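Side-chain contacts in putative citrate lyase, alfa subunit (Streptococcus mutans, PDB 2HJ0), which is the putative alpha subunit of a citrate lyase, a CitF-family protein whose chain forms two mixed, mainly parallel beta sheets flanked by helices: residues A[257-262]-A[463-468]; A[262-267]-A[367-372]. One frame throughout, in Å; residues are numbered along the deposited sequence.

Interaction 1 (A[257-262]-A[463-468])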
loop_
_atom_site.group_PDB
_atom_site.type_symbol
_atom_site.label_atom_id
_atom_site.label_comp_id
_atom_site.label_asym_id
_atom_site.label_seq_id
_atom_site.Cartn_x
_atom_site.Cartn_y
_atom_site.Cartn_z
ATOM N N ALA A 257 9.068 3.183 37.215
ATOM C CA ALA A 257 7.878 3.237 36.378
ATOM C C ALA A 257 6.914 4.272 36.923
ATOM O O ALA A 257 6.428 5.119 36.178
ATOM C CB ALA A 257 7.199 1.878 36.339
ATOM N N GLU A 258 6.647 4.205 38.226
ATOM C CA GLU A 258 5.715 5.141 38.844
ATOM C C GLU A 258 6.146 6.591 38.697
ATOM O O GLU A 258 5.318 7.451 38.399
ATOM C CB GLU A 258 5.489 4.804 40.321
ATOM C CG GLU A 258 4.567 5.798 41.008
ATOM C CD GLU A 258 3.805 5.225 42.200
ATOM O OE1 GLU A 258 4.449 4.588 43.078
ATOM O OE2 GLU A 258 2.559 5.432 42.262
ATOM N N TYR A 259 7.432 6.866 38.907
ATOM C CA TYR A 259 7.924 8.229 38.755
ATOM C C TYR A 259 7.706 8.652 37.299
ATOM O O TYR A 259 7.296 9.783 37.025
ATOM C CB TYR A 259 9.418 8.330 39.109
ATOM C CG TYR A 259 9.746 8.464 40.593
ATOM C CD1 TYR A 259 8.860 9.082 41.483
ATOM C CD2 TYR A 259 10.976 8.025 41.098
ATOM C CE1 TYR A 259 9.195 9.257 42.831
ATOM C CE2 TYR A 259 11.318 8.197 42.439
ATOM C CZ TYR A 259 10.430 8.809 43.297
ATOM O OH TYR A 259 10.780 8.953 44.628
ATOM N N ALA A 260 7.965 7.735 36.369
ATOM C CA ALA A 260 7.782 8.022 34.952
ATOM C C ALA A 260 6.337 8.413 34.641
ATOM O O ALA A 260 6.084 9.396 33.939
ATOM C CB ALA A 260 8.190 6.815 34.120
ATOM N N ALA A 261 5.387 7.646 35.165
ATOM C CA ALA A 261 3.976 7.939 34.934
ATOM C C ALA A 261 3.568 9.298 35.507
ATOM O O ALA A 261 2.753 10.003 34.905
ATOM C CB ALA A 261 3.111 6.845 35.525
ATOM N N LYS A 262 4.135 9.669 36.660
ATOM C CA LYS A 262 3.809 10.955 37.279
ATOM C C LYS A 262 4.304 12.088 36.400
ATOM O O LYS A 262 3.686 13.149 36.338
ATOM C CB LYS A 262 4.425 11.081 38.675
ATOM C CG LYS A 262 3.707 10.297 39.765
ATOM C CD LYS A 262 4.506 10.300 41.090
ATOM C CE LYS A 262 3.896 9.384 42.168
ATOM N NZ LYS A 262 4.790 9.274 43.362
ATOM N N LEU A 463 6.128 19.712 40.741
ATOM C CA LEU A 463 5.932 18.274 40.651
ATOM C C LEU A 463 6.537 17.617 41.894
ATOM O O LEU A 463 7.724 17.779 42.178
ATOM C CB LEU A 463 6.614 17.748 39.387
ATOM C CG LEU A 463 6.195 16.380 38.851
ATOM C CD1 LEU A 463 7.150 15.950 37.751
ATOM C CD2 LEU A 463 6.208 15.366 39.954
ATOM N N LYS A 464 5.726 16.881 42.643
ATOM C CA LYS A 464 6.228 16.218 43.843
ATOM C C LYS A 464 7.029 14.961 43.538
ATOM O O LYS A 464 6.555 13.839 43.717
ATOM C CB LYS A 464 5.075 15.887 44.784
ATOM C CG LYS A 464 4.409 17.127 45.316
ATOM C CD LYS A 464 5.405 17.918 46.116
ATOM C CE LYS A 464 5.015 19.366 46.221
ATOM N NZ LYS A 464 6.217 20.137 46.650
ATOM N N VAL A 465 8.251 15.167 43.069
ATOM C CA VAL A 465 9.157 14.078 42.748
ATOM C C VAL A 465 10.548 14.671 42.805
ATOM O O VAL A 465 10.786 15.752 42.276
ATOM C CB VAL A 465 8.912 13.506 41.331
ATOM C CG1 VAL A 465 10.110 12.671 40.903
ATOM C CG2 VAL A 465 7.651 12.640 41.319
ATOM N N PRO A 466 11.491 13.968 43.442
ATOM C CA PRO A 466 12.853 14.502 43.532
ATOM C C PRO A 466 13.440 14.826 42.179
ATOM O O PRO A 466 13.441 13.996 41.282
ATOM C CB PRO A 466 13.614 13.408 44.285
ATOM C CG PRO A 466 12.840 12.167 43.983
ATOM C CD PRO A 466 11.400 12.611 44.006
ATOM N N GLN A 467 13.910 16.056 42.028
ATOM C CA GLN A 467 14.507 16.490 40.773
ATOM C C GLN A 467 15.995 16.828 40.942
ATOM O O GLN A 467 16.388 17.454 41.921
ATOM C CB GLN A 467 13.761 17.711 40.247
ATOM C CG GLN A 467 12.301 17.443 39.971
ATOM C CD GLN A 467 11.575 18.659 39.458
ATOM O OE1 GLN A 467 12.061 19.349 38.566
ATOM N NE2 GLN A 467 10.401 18.924 40.009
ATOM N N LEU A 468 16.818 16.416 39.982
ATOM C CA LEU A 468 18.239 16.693 40.042
ATOM C C LEU A 468 18.762 17.037 38.654
ATOM O O LEU A 468 17.998 17.129 37.685
ATOM C CB LEU A 468 19.005 15.482 40.586
ATOM C CG LEU A 468 18.434 14.722 41.778
ATOM C CD1 LEU A 468 17.295 13.835 41.283
ATOM C CD2 LEU A 468 19.497 13.853 42.422
#
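Tyr-259, on the outer side of helix 251-265, meets Val-465 and Pro-466 along the length of its ring. Its CG stands anti to the carbonyl carbon (chi1 -83°), which sends the ring out from the helix and across to the loop. There one face of the ring receives Val-465: the methyl CG1 lies 4.2 Å from the centroid of the Tyr-259 ring, 24° off the normal and displaced toward the rim, a CH-pi contact. The second methyl of the valine shares the ring's inner end, Val-465 CG2 being 3.8 Å from Tyr-259 CD1. At the outer end the side chain crosses the pyrrolidine of Pro-466 at about a right angle, with Tyr-259 OH 3.8 Å from Pro-466 CD. A tyrosine suits this partly exposed place because its flat ring can take one methyl over a face and reach the proline with its far end.

Lys-262 follows less than one helical turn later. Its chain is extended beyond CG, and the methylene CD passes 3.9 Å from Val-465 CG2, so the aliphatic part of the lysine shields the valine. Val-465, branched at CB, can thus offer one methyl to the ring and share the other between ring and lysine. No hydrogen bond crosses; the packing is apolar.

The helix thus packs against the loop leading into edge strand 467-468. Pro-466 and Leu-468 form backbone hydrogen bonds with Ile-447 of strand 447-449, and the Ile-447 side chain touches both Tyr-259 and Val-465, while Ala-257, Ala-260 and Ala-261 pack on helix 282-297.

Interaction 2 (A[262-267]-A[367-372])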
loop_
_atom_site.group_PDB
_atom_site.type_symbol
_atom_site.label_atom_id
_atom_site.label_comp_id
_atom_site.label_asym_id
_atom_site.label_seq_id
_atom_site.Cartn_x
_atom_site.Cartn_y
_atom_site.Cartn_z
ATOM N N LYS A 262 4.135 9.669 36.660
ATOM C CA LYS A 262 3.809 10.955 37.279
ATOM C C LYS A 262 4.304 12.088 36.400
ATOM O O LYS A 262 3.686 13.149 36.338
ATOM C CB LYS A 262 4.425 11.081 38.675
ATOM C CG LYS A 262 3.707 10.297 39.765
ATOM C CD LYS A 262 4.506 10.300 41.090
ATOM C CE LYS A 262 3.896 9.384 42.168
ATOM N NZ LYS A 262 4.790 9.274 43.362
ATOM N N VAL A 263 5.415 11.863 35.712
ATOM C CA VAL A 263 5.934 12.897 34.838
ATOM C C VAL A 263 4.969 13.079 33.658
ATOM O O VAL A 263 4.642 14.206 33.293
ATOM C CB VAL A 263 7.346 12.548 34.335
ATOM C CG1 VAL A 263 7.839 13.617 33.384
ATOM C CG2 VAL A 263 8.288 12.419 35.512
ATOM N N ILE A 264 4.497 11.970 33.094
ATOM C CA ILE A 264 3.563 11.994 31.969
ATOM C C ILE A 264 2.216 12.589 32.371
ATOM O O ILE A 264 1.714 13.517 31.731
ATOM C CB ILE A 264 3.314 10.550 31.414
ATOM C CG1 ILE A 264 4.618 9.969 30.859
ATOM C CG2 ILE A 264 2.271 10.558 30.304
ATOM C CD1 ILE A 264 4.557 8.485 30.629
ATOM N N THR A 265 1.619 12.052 33.429
ATOM C CA THR A 265 0.329 12.557 33.886
ATOM C C THR A 265 0.388 13.971 34.456
ATOM O O THR A 265 -0.641 14.548 34.752
ATOM C CB THR A 265 -0.273 11.644 34.939
ATOM O OG1 THR A 265 0.641 11.516 36.033
ATOM C CG2 THR A 265 -0.544 10.279 34.343
ATOM N N SER A 266 1.579 14.537 34.617
ATOM C CA SER A 266 1.663 15.898 35.122
ATOM C C SER A 266 2.188 16.795 34.020
ATOM O O SER A 266 2.374 17.988 34.219
ATOM C CB SER A 266 2.611 16.004 36.317
ATOM O OG SER A 266 2.172 15.231 37.420
ATOM N N SER A 267 2.430 16.228 32.850
ATOM C CA SER A 267 2.962 17.019 31.756
ATOM C C SER A 267 1.868 17.821 31.076
ATOM O O SER A 267 0.685 17.522 31.218
ATOM C CB SER A 267 3.646 16.105 30.735
ATOM O OG SER A 267 2.696 15.401 29.954
ATOM N N LEU A 367 3.087 11.682 17.980
ATOM C CA LEU A 367 3.259 11.120 19.299
ATOM C C LEU A 367 3.520 12.208 20.356
ATOM O O LEU A 367 4.416 13.032 20.188
ATOM C CB LEU A 367 4.415 10.132 19.231
ATOM C CG LEU A 367 4.663 9.196 20.403
ATOM C CD1 LEU A 367 3.423 8.357 20.704
ATOM C CD2 LEU A 367 5.849 8.309 20.053
ATOM N N ASP A 368 2.743 12.223 21.439
ATOM C CA ASP A 368 2.949 13.224 22.488
ATOM C C ASP A 368 4.042 12.826 23.472
ATOM O O ASP A 368 4.781 13.679 23.965
ATOM C CB ASP A 368 1.664 13.500 23.291
ATOM C CG ASP A 368 0.565 14.124 22.458
ATOM O OD1 ASP A 368 0.867 15.028 21.634
ATOM O OD2 ASP A 368 -0.607 13.718 22.644
ATOM N N ILE A 369 4.150 11.541 23.778
ATOM C CA ILE A 369 5.180 11.130 24.719
ATOM C C ILE A 369 5.633 9.686 24.497
ATOM O O ILE A 369 4.860 8.836 24.068
ATOM C CB ILE A 369 4.685 11.349 26.184
ATOM C CG1 ILE A 369 5.860 11.299 27.141
ATOM C CG2 ILE A 369 3.657 10.285 26.575
ATOM C CD1 ILE A 369 6.265 9.885 27.526
ATOM N N CYS A 370 6.907 9.431 24.752
ATOM C CA CYS A 370 7.448 8.099 24.614
ATOM C C CYS A 370 8.313 7.789 25.841
ATOM O O CYS A 370 8.953 8.680 26.415
ATOM C CB CYS A 370 8.272 7.967 23.322
ATOM S SG CYS A 370 9.825 8.956 23.273
ATOM N N VAL A 371 8.310 6.518 26.237
ATOM C CA VAL A 371 9.070 6.041 27.381
ATOM C C VAL A 371 10.121 5.068 26.850
ATOM O O VAL A 371 9.791 3.989 26.377
ATOM C CB VAL A 371 8.131 5.330 28.380
ATOM C CG1 VAL A 371 8.899 4.938 29.637
ATOM C CG2 VAL A 371 6.956 6.248 28.736
ATOM N N LEU A 372 11.388 5.461 26.932
ATOM C CA LEU A 372 12.491 4.646 26.436
ATOM C C LEU A 372 13.441 4.188 27.535
ATOM O O LEU A 372 13.462 4.763 28.625
ATOM C CB LEU A 372 13.287 5.457 25.423
ATOM C CG LEU A 372 12.413 6.032 24.319
ATOM C CD1 LEU A 372 13.181 7.056 23.507
ATOM C CD2 LEU A 372 11.922 4.891 23.458
#
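Ile-264 and Ile-369 make most of this apolar contact, their side chains crossing at about a right angle. The closest pair is Ile-264 CG1 with Ile-369 CD1, 3.7 Å apart, and the gamma methyls also meet, Ile-264 CG2 lying 4.0 Å from Ile-369 CG2. With chi2 at 165° the Ile-264 chain is extended, which carries its terminal methyl two residues further along the strand, to Val-371: Ile-264 CD1 is 3.8 Å from Val-371 CG2. Branched aliphatic residues suit all three buried places, since each offers more than one methyl and has no polar side-chain group to satisfy.

The hydrogen bonds here lie within 262-267, where the helix ends. Ser-266 OG donates to Lys-262 O at 2.8 Å. The carbonyl of Ile-264 accepts twice from one residue, from Ser-267 N and from Ser-267 OG, the hydroxyl lying in the carbonyl plane on a lone pair.

A helix laid over a largely parallel sheet is the usual packing of an alpha/beta fold. Strand 369-372 runs between strands 275-277 and 409-413, with backbone hydrogen bonds to Gln-277 and Leu-411. Helix 282-297 adjoins the contact, with Met-291 on Ile-264 and Val-287 on Val-371. Cys-370 points away from the helix, and its side chain touches Thr-403 of helix 400-406.

How the interactions relate
From the N terminus, helix 251-265 comes first and serves both contacts, with Lys-262 belonging to the segments of each. Interaction 2 closes the shorter loop: after 99 intervening residues the chain returns as strand 369-372, against the last turn of the helix. That loop is nested inside the one closed by interaction 1, in which 200 residues separate the helix from 463-468. The two centres are about 11 Å apart, and both contacts reach the same mixed sheet, interaction 2 at an interior strand and interaction 1 beside its margin. A single helix is thereby joined to the middle of the sheet and to the loop leading into strand 467-468, the outermost within this chain.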